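PDB 4WOY: mitochondrial dynamics protein MID49 from Mus musculus, which recruits the fission GTPase Drp1 (DNM1L) to the mitochondrial outer membrane and regulates its GTPase activity, being represented here by most of its cytoplasmic, nucleotidyltransferase-like region. Local coordinates for residues Ile154-Asp157 and Glu162-Leu165; Gln36-Ser41 and Ser138-Trp143; Leu132-Leu137 and Pro196-Ala201; Arg127-Leu132 and Val178-Pro183; Leu7-Lys12 and Cys236-Gly241. The protein carries 1 engineered substitution. One frame throughout, in Å; residues are numbered along the deposited sequence.

How the interactions relate
Interactions 1 to 4 fall within the MID51-like, nucleotidyltransferase-related part of the chain; interaction 5 joins two helices some 34 Å, centre to centre, from interactions 3 and 4. Helix 126-139 is the common element: its N-terminal half gives interaction 4, the next turns interaction 3, and its C-terminal end and the turn after it give interaction 2. Interaction 1 is a hairpin whose second strand, 162-166, pairs with strand 173-182 of interaction 4. Trp143 links interactions 1 and 2, and interactions 3 and 4 lie about 7 Å apart, centre to centre. Interaction 5 ties residues near the N-terminus to helix 228-241, so that its two segments bracket all four other contacts in sequence.

Interaction 1. Residues Ile154-Asp157 and Glu162-Leu165; sequences IWPD and ELLL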
# COMPACT_ATOMS: atom_id res chain seq x y z
N ILE A 154 15.15 10.70 -11.50
CA ILE A 154 14.79 9.76 -10.45
C ILE A 154 15.77 9.88 -9.30
O ILE A 154 16.98 9.85 -9.52
CB ILE A 154 14.79 8.29 -10.94
CG1 ILE A 154 14.24 8.20 -12.38
CG2 ILE A 154 14.09 7.40 -9.95
CD1 ILE A 154 14.67 6.99 -13.16
N TRP A 155 15.26 10.02 -8.08
CA TRP A 155 16.13 10.09 -6.91
C TRP A 155 15.45 9.54 -5.65
O TRP A 155 14.23 9.61 -5.49
CB TRP A 155 16.58 11.54 -6.66
CG TRP A 155 15.52 12.42 -6.07
CD1 TRP A 155 15.35 12.71 -4.75
CD2 TRP A 155 14.50 13.13 -6.77
NE1 TRP A 155 14.27 13.55 -4.58
CE2 TRP A 155 13.73 13.82 -5.81
CE3 TRP A 155 14.14 13.24 -8.12
CZ2 TRP A 155 12.64 14.62 -6.16
CZ3 TRP A 155 13.06 14.02 -8.46
CH2 TRP A 155 12.32 14.71 -7.49
N PRO A 156 16.26 8.95 -4.75
CA PRO A 156 15.78 8.42 -3.47
C PRO A 156 15.38 9.51 -2.47
O PRO A 156 16.07 10.51 -2.31
CB PRO A 156 16.99 7.62 -2.94
CG PRO A 156 17.85 7.38 -4.14
CD PRO A 156 17.66 8.59 -5.01
N ASP A 157 14.24 9.30 -1.83
CA ASP A 157 13.67 10.23 -0.86
C ASP A 157 14.36 10.08 0.52
O ASP A 157 14.98 9.05 0.80
CB ASP A 157 12.16 10.02 -0.77
CG ASP A 157 11.49 10.97 0.17
OD1 ASP A 157 12.14 11.91 0.63
OD2 ASP A 157 10.27 10.81 0.39
N GLU A 162 11.61 5.24 -0.61
CA GLU A 162 10.85 5.79 -1.70
C GLU A 162 11.74 6.33 -2.81
O GLU A 162 12.77 6.95 -2.57
CB GLU A 162 9.91 6.84 -1.14
CG GLU A 162 9.10 6.23 -0.00
CD GLU A 162 7.99 7.10 0.48
OE1 GLU A 162 7.74 8.15 -0.14
OE2 GLU A 162 7.36 6.73 1.50
N LEU A 163 11.33 6.07 -4.04
CA LEU A 163 12.01 6.59 -5.21
C LEU A 163 11.14 7.69 -5.80
O LEU A 163 10.02 7.43 -6.22
CB LEU A 163 12.22 5.48 -6.23
CG LEU A 163 13.41 4.57 -5.92
CD1 LEU A 163 13.48 3.42 -6.93
CD2 LEU A 163 14.70 5.35 -5.84
N LEU A 164 11.64 8.92 -5.86
CA LEU A 164 10.78 9.99 -6.35
C LEU A 164 11.07 10.23 -7.83
O LEU A 164 12.21 10.32 -8.26
CB LEU A 164 10.97 11.29 -5.54
CG LEU A 164 10.44 11.34 -4.09
CD1 LEU A 164 10.63 12.73 -3.47
CD2 LEU A 164 8.99 10.90 -3.96
N LEU A 165 9.99 10.31 -8.60
CA LEU A 165 10.11 10.47 -10.02
C LEU A 165 9.59 11.81 -10.58
O LEU A 165 8.39 12.11 -10.53
CB LEU A 165 9.39 9.32 -10.70
CG LEU A 165 9.65 9.49 -12.18
CD1 LEU A 165 11.13 9.41 -12.36
CD2 LEU A 165 9.00 8.47 -13.07
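Trp155 and Leu164 face each other on one side of an antiparallel hairpin, the leucine lying under the indole. Leu164 CB sits over the six-membered ring of Trp155, 3.9 Å from its centroid and 19° off the ring normal, in a CH-pi contact, while CD1 reaches toward the indole nitrogen side. The tryptophan can fold back over its neighbour because CG lies between the backbone N and the carbonyl carbon (chi1 75°). The same pair carries two backbone bonds, Trp155 N to Leu164 O at 3.1 Å and Leu164 N to Trp155 O at 2.7 Å.

On the other side of the sheet, Ile154 CG1 meets Leu165 CD1 at 3.3 Å and Pro156 CG meets Leu163 CD2 at 4.1 Å; Trp143 and helix 18-42 lie against this side. Pro156 has no N-H, but it occupies a non-hydrogen-bonded pair, so the pairing loses nothing. A third bond, Asp157 N to Glu162 O at 2.9 Å, closes the hairpin end. There the two acidic side chains run side by side, with Asp157 OD2 3.7 Å from Glu162 OE1 and their carboxylate planes steeply turned. Backbone bonds and apolar packing thus hold the hairpin, whereas the two carboxylates probably repel and may raise each other's affinity for a proton.

Interaction 2. Residues Gln36-Ser41 and Ser138-Trp143; sequences QAYLRS and SASVNW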
# COMPACT_ATOMS: atom_id res chain seq x y z
N GLN A 36 16.11 -3.72 -11.71
CA GLN A 36 16.27 -5.17 -11.65
C GLN A 36 17.62 -5.58 -12.22
O GLN A 36 18.29 -6.48 -11.71
CB GLN A 36 15.17 -5.89 -12.40
CG GLN A 36 15.22 -7.38 -12.16
CD GLN A 36 14.25 -8.11 -13.03
OE1 GLN A 36 13.09 -7.72 -13.14
NE2 GLN A 36 14.71 -9.18 -13.67
N ALA A 37 18.00 -4.94 -13.32
CA ALA A 37 19.27 -5.25 -13.95
C ALA A 37 20.39 -4.97 -12.96
O ALA A 37 21.34 -5.75 -12.85
CB ALA A 37 19.44 -4.45 -15.24
N TYR A 38 20.28 -3.86 -12.23
CA TYR A 38 21.26 -3.52 -11.22
C TYR A 38 21.35 -4.58 -10.14
O TYR A 38 22.43 -5.02 -9.78
CB TYR A 38 20.94 -2.18 -10.56
CG TYR A 38 21.72 -1.98 -9.29
CD1 TYR A 38 22.99 -1.43 -9.31
CD2 TYR A 38 21.19 -2.39 -8.06
CE1 TYR A 38 23.71 -1.26 -8.14
CE2 TYR A 38 21.91 -2.23 -6.90
CZ TYR A 38 23.17 -1.67 -6.94
OH TYR A 38 23.87 -1.52 -5.78
N LEU A 39 20.19 -4.99 -9.62
CA LEU A 39 20.15 -5.91 -8.50
C LEU A 39 20.74 -7.25 -8.87
O LEU A 39 21.51 -7.83 -8.11
CB LEU A 39 18.70 -6.07 -7.99
CG LEU A 39 18.42 -6.84 -6.69
CD1 LEU A 39 17.47 -6.13 -5.72
CD2 LEU A 39 17.84 -8.19 -7.08
N ARG A 40 20.38 -7.74 -10.05
CA ARG A 40 20.90 -9.00 -10.54
C ARG A 40 22.39 -8.95 -10.80
O ARG A 40 23.12 -9.93 -10.61
CB ARG A 40 20.15 -9.43 -11.80
CG ARG A 40 18.73 -9.85 -11.49
CD ARG A 40 18.12 -10.70 -12.59
NE ARG A 40 17.06 -11.55 -12.06
CZ ARG A 40 17.14 -12.88 -11.98
NH1 ARG A 40 18.21 -13.53 -12.42
NH2 ARG A 40 16.13 -13.58 -11.46
N SER A 41 22.85 -7.79 -11.25
CA SER A 41 24.26 -7.58 -11.55
C SER A 41 25.11 -7.54 -10.29
O SER A 41 26.16 -8.18 -10.21
CB SER A 41 24.41 -6.28 -12.34
OG SER A 41 25.74 -5.80 -12.30
N SER A 138 20.71 4.38 -2.65
CA SER A 138 21.17 5.74 -2.43
C SER A 138 22.62 5.98 -2.82
O SER A 138 23.00 7.09 -3.18
CB SER A 138 20.97 6.11 -0.96
OG SER A 138 21.07 7.51 -0.78
N ALA A 139 23.44 4.94 -2.76
CA ALA A 139 24.86 5.14 -3.01
C ALA A 139 25.43 4.27 -4.14
O ALA A 139 26.57 4.46 -4.57
CB ALA A 139 25.65 4.91 -1.72
N SER A 140 24.62 3.34 -4.65
CA SER A 140 25.14 2.32 -5.56
C SER A 140 24.37 2.15 -6.90
O SER A 140 24.84 1.44 -7.79
CB SER A 140 25.20 0.99 -4.81
OG SER A 140 25.45 -0.11 -5.67
N VAL A 141 23.19 2.76 -7.04
CA VAL A 141 22.45 2.70 -8.30
C VAL A 141 22.66 3.99 -9.10
O VAL A 141 22.59 5.10 -8.56
CB VAL A 141 20.93 2.51 -8.09
CG1 VAL A 141 20.18 2.74 -9.41
CG2 VAL A 141 20.61 1.13 -7.50
N ASN A 142 22.93 3.83 -10.40
CA ASN A 142 23.22 4.95 -11.30
C ASN A 142 21.95 5.69 -11.73
O ASN A 142 21.50 5.56 -12.87
CB ASN A 142 23.99 4.44 -12.51
CG ASN A 142 24.82 5.52 -13.17
OD1 ASN A 142 24.54 6.72 -13.02
ND2 ASN A 142 25.84 5.11 -13.89
N TRP A 143 21.37 6.45 -10.80
CA TRP A 143 20.16 7.22 -11.07
C TRP A 143 20.30 8.34 -12.09
O TRP A 143 19.37 8.61 -12.84
CB TRP A 143 19.61 7.80 -9.77
CG TRP A 143 19.11 6.71 -8.84
CD1 TRP A 143 19.56 6.45 -7.57
CD2 TRP A 143 18.12 5.72 -9.13
NE1 TRP A 143 18.89 5.37 -7.05
CE2 TRP A 143 18.00 4.90 -7.98
CE3 TRP A 143 17.32 5.45 -10.24
CZ2 TRP A 143 17.11 3.83 -7.92
CZ3 TRP A 143 16.42 4.39 -10.17
CH2 TRP A 143 16.33 3.59 -9.02
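Val141 CG2 sits squarely on the ring of Tyr38, 3.5 Å from the centroid and only 8° off the normal, a CH-pi contact over the face. Tyr38 reaches it from helix 18-42 with CG anti to the backbone N (chi1 165°), which swings the ring out of the helix toward the turn. The other methyl of the valine, CG1, lies 3.4 Å above the centre of the Trp143 ring, so a single buried side chain is wedged between two aromatic faces.

Toward solvent the contact is poorer. In contrast to the buried valine over the face, Ser140 is partly exposed and lies at the ring's edge, by the phenol end; its hydroxyl is placed too close to Tyr38 OH for the model to be trusted there, and that pairing remains doubtful.

Ser140 to Asn142 link helix 126-139 to helix 143-150. Asn142, centre of an inverse gamma turn closed by Trp143 N to Val141 O at 2.9 Å, is the N-cap of the second helix, while Trp143 NE1 bonds back to Leu137 O. The corner joining these two helices packs against helix 18-42, with Trp143 continuing onto Ile154 and Pro156 of strand 153-156.

Interaction 3. Residues Leu132-Leu137 and Pro196-Ala201; sequences LLRKAL and PLEGLA
Arg134 NH2 and Glu198 OE2 form the one polar link here, a long salt bridge of 3.7 Å. It is a pairing of charges and no more: the oxygen lies well out of the guanidinium plane, no N-H points at it, and the guanidinium and carboxylate planes are turned 45° apart. The second carboxylate oxygen is farther off, Glu198 OE1 standing 5.3 Å from Arg134 NH1.

The two side chains arrive from opposite directions across a wide gap, the nearest alpha carbons of the segments, those of Arg134 and Pro196, being 11.5 Å apart. Arg134 leaves its helix with CG anti to the backbone N, then bends at chi3 (43°), which turns the guanidinium toward the loop. Glu198 answers with a chain extended beyond CG, which carries OE2 toward the arginine.

In the nucleotidyltransferase-like fold of this region, helix 126-139 packs on the mixed sheet, while residues 196-201 belong to the connection between the antiparallel strands 191-193 and 205-208. The bridge thus spans from the helix to a surface loop joining two neighbouring strands of the sheet. Arg134 has other company: NH1 makes a weak hydrogen bond to Ser160 O, and the side chain also touches Glu161. Glu198, by contrast, is exposed and poorly ordered, as is Gly199 after it, consistent with a mobile ion pair.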
# COMPACT_ATOMS: atom_id res chain seq x y z
N LEU A 132 20.42 -2.74 3.67
CA LEU A 132 21.14 -3.12 2.47
C LEU A 132 20.58 -2.44 1.23
O LEU A 132 21.31 -1.90 0.44
CB LEU A 132 21.11 -4.64 2.27
CG LEU A 132 21.86 -5.10 1.02
CD1 LEU A 132 23.35 -5.17 1.28
CD2 LEU A 132 21.32 -6.41 0.51
N LEU A 133 19.27 -2.49 1.06
CA LEU A 133 18.67 -1.90 -0.12
C LEU A 133 18.71 -0.37 -0.10
O LEU A 133 18.88 0.26 -1.15
CB LEU A 133 17.23 -2.39 -0.28
CG LEU A 133 16.54 -2.04 -1.59
CD1 LEU A 133 17.38 -2.35 -2.85
CD2 LEU A 133 15.19 -2.73 -1.63
N ARG A 134 18.59 0.23 1.08
CA ARG A 134 18.69 1.68 1.21
C ARG A 134 20.07 2.14 0.75
O ARG A 134 20.21 3.15 0.06
CB ARG A 134 18.41 2.14 2.64
CG ARG A 134 18.35 3.69 2.80
CD ARG A 134 17.46 4.10 3.96
NE ARG A 134 17.72 3.23 5.10
CZ ARG A 134 16.78 2.56 5.77
NH1 ARG A 134 15.50 2.68 5.42
NH2 ARG A 134 17.13 1.78 6.78
N LYS A 135 21.09 1.38 1.15
CA LYS A 135 22.46 1.70 0.78
C LYS A 135 22.70 1.55 -0.72
O LYS A 135 23.33 2.40 -1.33
CB LYS A 135 23.44 0.81 1.56
CG LYS A 135 24.90 1.23 1.41
CD LYS A 135 25.85 0.34 2.24
CE LYS A 135 26.10 0.94 3.63
NZ LYS A 135 27.16 0.21 4.39
N ALA A 136 22.16 0.49 -1.30
CA ALA A 136 22.29 0.25 -2.75
C ALA A 136 21.55 1.31 -3.57
O ALA A 136 22.04 1.78 -4.59
CB ALA A 136 21.78 -1.15 -3.10
N LEU A 137 20.36 1.67 -3.13
CA LEU A 137 19.55 2.63 -3.84
C LEU A 137 20.24 3.99 -3.83
O LEU A 137 20.37 4.66 -4.86
CB LEU A 137 18.17 2.75 -3.20
CG LEU A 137 17.17 1.63 -3.48
CD1 LEU A 137 15.84 1.98 -2.84
CD2 LEU A 137 17.01 1.30 -4.93
N PRO A 196 9.69 -0.09 7.22
CA PRO A 196 9.96 0.40 8.56
C PRO A 196 8.71 0.64 9.34
O PRO A 196 7.64 1.00 8.85
CB PRO A 196 10.69 1.72 8.30
CG PRO A 196 10.12 2.19 7.02
CD PRO A 196 9.96 0.94 6.21
N LEU A 197 8.88 0.36 10.61
CA LEU A 197 8.53 1.32 11.61
C LEU A 197 9.82 1.01 12.36
O LEU A 197 10.09 -0.15 12.69
CB LEU A 197 7.19 1.03 12.31
CG LEU A 197 6.71 2.12 13.27
CD1 LEU A 197 6.03 3.24 12.48
CD2 LEU A 197 5.74 1.54 14.27
N GLU A 198 10.65 2.04 12.55
CA GLU A 198 12.03 1.80 12.97
C GLU A 198 12.16 1.90 14.48
O GLU A 198 13.24 1.72 15.05
CB GLU A 198 12.98 2.78 12.27
CG GLU A 198 13.30 2.39 10.83
CD GLU A 198 14.10 3.44 10.09
OE1 GLU A 198 13.61 4.58 9.97
OE2 GLU A 198 15.21 3.12 9.63
N GLY A 199 11.04 2.20 15.11
CA GLY A 199 10.89 2.02 16.54
C GLY A 199 10.35 0.60 16.68
O GLY A 199 9.99 -0.02 15.67
N LEU A 200 10.30 0.10 17.91
CA LEU A 200 9.76 -1.23 18.26
C LEU A 200 10.45 -2.39 17.49
O LEU A 200 11.67 -2.53 17.57
CB LEU A 200 8.24 -1.26 18.04
CG LEU A 200 7.43 -2.34 18.79
CD1 LEU A 200 7.72 -2.30 20.28
CD2 LEU A 200 5.92 -2.25 18.51
N ALA A 201 9.67 -3.20 16.77
CA ALA A 201 10.19 -4.42 16.14
C ALA A 201 10.52 -4.34 14.64
O ALA A 201 9.74 -4.80 13.80
CB ALA A 201 9.22 -5.52 16.37

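Interaction 4. Residues Arg127-Leu132 and Val178-Pro183; sequences RVLLEL and VLMVVP
Met180 lays its methyl over the flat peptide that joins Leu129 to Leu130. Met180 CE is 3.6 Å from Leu129 C and rests on a face of the group; Leu129 O is 3.4 Å from the same CE. The other flat group, the Arg127 guanidinium, lies away from the strand and takes no part.

Around the methyl the packing is apolar. Leu129 CB stands 3.8 Å from Met180 CE, and Leu129 CD2 touches the sulfur, Met180 SD, at 4.1 Å. Leu130 reaches in more loosely, its CD2 4.3 Å from Met180 CE. In the methionine the extended chi2 (172°) carries the sulfur to the helix, and the bend at chi3 (-60°) sets the methyl on its backbone. All three residues are buried, which suits the thioether and two leucines.

The contact seats the start of helix 126-139 on strand 173-182. Leu133, one turn further along the helix, continues it onto Val178 and Met180. In the sheet, strand 173-182 has strands 162-166 and 191-193 as antiparallel partners and strand 69-74 as a parallel one. Val178 and Met180, alternate residues of this strand, both turn their side chains to the helix, which covers that face of the mixed sheet.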
# COMPACT_ATOMS: atom_id res chain seq x y z
N ARG A 127 14.72 -5.19 8.96
CA ARG A 127 15.53 -4.00 9.19
C ARG A 127 16.90 -4.10 8.54
O ARG A 127 17.36 -3.13 7.96
CB ARG A 127 15.74 -3.74 10.69
CG ARG A 127 16.86 -2.73 11.00
CD ARG A 127 17.03 -2.50 12.49
NE ARG A 127 17.35 -3.74 13.21
CZ ARG A 127 18.58 -4.27 13.30
NH1 ARG A 127 19.62 -3.66 12.73
NH2 ARG A 127 18.76 -5.40 13.98
N VAL A 128 17.55 -5.25 8.65
CA VAL A 128 18.86 -5.44 8.04
C VAL A 128 18.73 -5.48 6.51
O VAL A 128 19.55 -4.89 5.79
CB VAL A 128 19.54 -6.72 8.58
CG1 VAL A 128 20.88 -6.97 7.89
CG2 VAL A 128 19.74 -6.60 10.10
N LEU A 129 17.69 -6.14 6.03
CA LEU A 129 17.38 -6.11 4.61
C LEU A 129 17.16 -4.69 4.12
O LEU A 129 17.68 -4.31 3.08
CB LEU A 129 16.14 -6.95 4.35
CG LEU A 129 16.62 -8.39 4.16
CD1 LEU A 129 15.53 -9.40 4.49
CD2 LEU A 129 17.13 -8.53 2.70
N LEU A 130 16.43 -3.90 4.90
CA LEU A 130 16.18 -2.50 4.61
C LEU A 130 17.47 -1.70 4.51
O LEU A 130 17.64 -0.94 3.56
CB LEU A 130 15.26 -1.90 5.67
CG LEU A 130 13.77 -2.07 5.43
CD1 LEU A 130 13.01 -1.45 6.58
CD2 LEU A 130 13.36 -1.44 4.10
N GLU A 131 18.38 -1.90 5.46
CA GLU A 131 19.68 -1.21 5.43
C GLU A 131 20.44 -1.49 4.12
O GLU A 131 21.02 -0.59 3.53
CB GLU A 131 20.57 -1.67 6.60
CG GLU A 131 20.03 -1.44 7.99
CD GLU A 131 20.95 -2.04 9.08
OE1 GLU A 131 21.68 -3.01 8.74
OE2 GLU A 131 20.91 -1.58 10.25
N LEU A 132 20.42 -2.74 3.67
CA LEU A 132 21.14 -3.12 2.47
C LEU A 132 20.58 -2.44 1.23
O LEU A 132 21.31 -1.90 0.44
CB LEU A 132 21.11 -4.64 2.27
CG LEU A 132 21.86 -5.10 1.02
CD1 LEU A 132 23.35 -5.17 1.28
CD2 LEU A 132 21.32 -6.41 0.51
N VAL A 178 9.73 0.96 -3.09
CA VAL A 178 10.44 -0.29 -3.34
C VAL A 178 10.16 -1.23 -2.18
O VAL A 178 10.56 -0.96 -1.05
CB VAL A 178 11.94 -0.08 -3.47
CG1 VAL A 178 12.61 -1.39 -3.80
CG2 VAL A 178 12.24 0.96 -4.54
N LEU A 179 9.45 -2.32 -2.48
CA LEU A 179 8.99 -3.22 -1.43
C LEU A 179 9.57 -4.61 -1.56
O LEU A 179 9.21 -5.36 -2.47
CB LEU A 179 7.47 -3.32 -1.45
CG LEU A 179 6.71 -2.00 -1.30
CD1 LEU A 179 5.26 -2.20 -1.74
CD2 LEU A 179 6.77 -1.49 0.16
N MET A 180 10.46 -4.97 -0.63
CA MET A 180 10.94 -6.36 -0.56
C MET A 180 9.86 -7.20 0.13
O MET A 180 9.42 -6.87 1.23
CB MET A 180 12.28 -6.48 0.18
CG MET A 180 13.49 -6.00 -0.64
SD MET A 180 15.03 -5.91 0.29
CE MET A 180 14.62 -4.75 1.59
N VAL A 181 9.41 -8.26 -0.52
CA VAL A 181 8.23 -8.96 -0.03
C VAL A 181 8.44 -10.47 0.06
O VAL A 181 9.25 -11.03 -0.69
CB VAL A 181 7.00 -8.63 -0.90
CG1 VAL A 181 6.76 -7.11 -0.94
CG2 VAL A 181 7.17 -9.16 -2.31
N VAL A 182 7.74 -11.09 1.01
CA VAL A 182 7.65 -12.56 1.10
C VAL A 182 6.14 -12.94 1.07
O VAL A 182 5.28 -12.12 1.46
CB VAL A 182 8.35 -13.14 2.37
CG1 VAL A 182 9.79 -12.64 2.48
CG2 VAL A 182 7.62 -12.77 3.60
N PRO A 183 5.80 -14.19 0.62
CA PRO A 183 4.41 -14.60 0.35
C PRO A 183 3.36 -14.62 1.49
O PRO A 183 2.18 -14.60 1.16
CB PRO A 183 4.57 -16.03 -0.20
CG PRO A 183 5.91 -16.03 -0.84
CD PRO A 183 6.76 -15.16 0.07

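Interaction 5. Residues Leu7-Lys12 and Cys236-Gly241; sequences LAFERK and CGICRG
Helices 2-14 and 228-241 approach with the alpha carbons of Phe9 and Ile238 8.9 Å apart, close enough for one aromatic side chain to fill the gap. This is helix-to-helix packing in the helical part of the protein, joining a helix near the N-terminus to a distant one; the two segments lie 224 residues apart at their nearest ends.

Phe9 does the touching. Its CG is anti to the backbone N (chi1 179°), which sends the ring straight out from the first helix toward the second. The ring edge rests against the backbone at Gly237, which lies near the ring plane, with Phe9 CZ 4.1 Å from Gly237 C. Ile238, the next residue, crosses the phenyl obliquely, its CG1 held beside the backbone N.

Other groups complete the setting. Leu234, one turn before Ile238, packs on Phe9 and on Glu10, while Glu10 OE2 makes a salt bridge to Arg230 NE, a second, charged tie between the same two helices. Phe9 also meets the rings of His13 and, with planes about 20° apart, of Phe329 at the C-terminal end of the chain, which touches Ile238 as well. The two chain ends thus converge on this helix pair. Within the contact the ethyl branch of Ile238 makes the closest approach: CG1 lies 3.4 Å from Phe9 CE2 and 3.5 Å from Phe9 CZ.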
# COMPACT_ATOMS: atom_id res chain seq x y z
N LEU A 7 -20.40 13.60 -9.13
CA LEU A 7 -19.88 13.23 -10.45
C LEU A 7 -18.91 14.29 -10.93
O LEU A 7 -17.88 13.97 -11.54
CB LEU A 7 -21.02 13.06 -11.45
CG LEU A 7 -21.99 11.89 -11.24
CD1 LEU A 7 -22.93 11.78 -12.42
CD2 LEU A 7 -21.27 10.58 -11.00
N ALA A 8 -19.25 15.55 -10.65
CA ALA A 8 -18.41 16.68 -11.03
C ALA A 8 -17.04 16.63 -10.31
O ALA A 8 -15.99 16.79 -10.92
CB ALA A 8 -19.14 18.00 -10.74
N PHE A 9 -17.07 16.39 -9.01
CA PHE A 9 -15.84 16.25 -8.23
C PHE A 9 -14.99 15.08 -8.75
O PHE A 9 -13.76 15.20 -8.90
CB PHE A 9 -16.17 16.06 -6.75
CG PHE A 9 -14.96 15.88 -5.89
CD1 PHE A 9 -14.28 16.99 -5.39
CD2 PHE A 9 -14.51 14.62 -5.56
CE1 PHE A 9 -13.18 16.85 -4.59
CE2 PHE A 9 -13.40 14.45 -4.76
CZ PHE A 9 -12.73 15.58 -4.27
N GLU A 10 -15.65 13.96 -9.01
CA GLU A 10 -14.97 12.79 -9.53
C GLU A 10 -14.30 13.16 -10.87
O GLU A 10 -13.12 12.86 -11.11
CB GLU A 10 -15.99 11.65 -9.69
CG GLU A 10 -15.44 10.33 -10.24
CD GLU A 10 -16.51 9.26 -10.33
OE1 GLU A 10 -17.39 9.35 -11.22
OE2 GLU A 10 -16.48 8.33 -9.50
N ARG A 11 -15.06 13.86 -11.71
CA ARG A 11 -14.59 14.26 -13.02
C ARG A 11 -13.34 15.13 -12.88
O ARG A 11 -12.34 14.91 -13.55
CB ARG A 11 -15.70 15.04 -13.74
CG ARG A 11 -15.37 15.51 -15.14
CD ARG A 11 -16.48 16.38 -15.82
NE ARG A 11 -16.24 17.82 -15.68
CZ ARG A 11 -16.97 18.67 -14.98
NH1 ARG A 11 -18.04 18.28 -14.30
NH2 ARG A 11 -16.62 19.95 -14.96
N LYS A 12 -13.41 16.10 -11.97
CA LYS A 12 -12.36 17.10 -11.81
C LYS A 12 -11.16 16.70 -10.93
O LYS A 12 -10.06 17.20 -11.16
CB LYS A 12 -12.95 18.42 -11.27
CG LYS A 12 -13.89 19.12 -12.25
CD LYS A 12 -14.56 20.36 -11.66
CE LYS A 12 -15.92 20.07 -11.05
NZ LYS A 12 -16.74 21.30 -10.97
N CYS A 236 -10.81 8.61 -1.13
CA CYS A 236 -9.40 8.95 -1.06
C CYS A 236 -9.17 10.39 -1.50
O CYS A 236 -8.45 11.14 -0.83
CB CYS A 236 -8.56 8.01 -1.94
SG CYS A 236 -8.16 6.42 -1.21
N GLY A 237 -9.78 10.76 -2.63
CA GLY A 237 -9.58 12.09 -3.19
C GLY A 237 -10.05 13.21 -2.28
O GLY A 237 -9.42 14.25 -2.18
N ILE A 238 -11.14 12.96 -1.59
CA ILE A 238 -11.69 13.92 -0.66
C ILE A 238 -10.85 14.07 0.58
O ILE A 238 -10.62 15.18 1.05
CB ILE A 238 -13.12 13.54 -0.29
CG1 ILE A 238 -14.02 13.92 -1.46
CG2 ILE A 238 -13.57 14.27 0.94
CD1 ILE A 238 -15.42 13.70 -1.21
N CYS A 239 -10.38 12.95 1.12
CA CYS A 239 -9.57 12.99 2.33
C CYS A 239 -8.23 13.65 2.06
O CYS A 239 -7.66 14.27 2.96
CB CYS A 239 -9.39 11.58 2.90
SG CYS A 239 -10.92 10.88 3.58
N ARG A 240 -7.73 13.53 0.84
CA ARG A 240 -6.48 14.18 0.48
C ARG A 240 -6.71 15.69 0.41
O ARG A 240 -5.82 16.48 0.66
CB ARG A 240 -5.93 13.68 -0.86
CG ARG A 240 -5.13 12.41 -0.81
CD ARG A 240 -4.45 12.17 -2.17
NE ARG A 240 -5.36 12.39 -3.30
CZ ARG A 240 -6.12 11.46 -3.88
NH1 ARG A 240 -6.11 10.21 -3.44
NH2 ARG A 240 -6.89 11.80 -4.91
N GLY A 241 -7.94 16.06 0.05
CA GLY A 241 -8.38 17.44 -0.09
C GLY A 241 -8.41 18.23 1.19
O GLY A 241 -8.42 19.45 1.19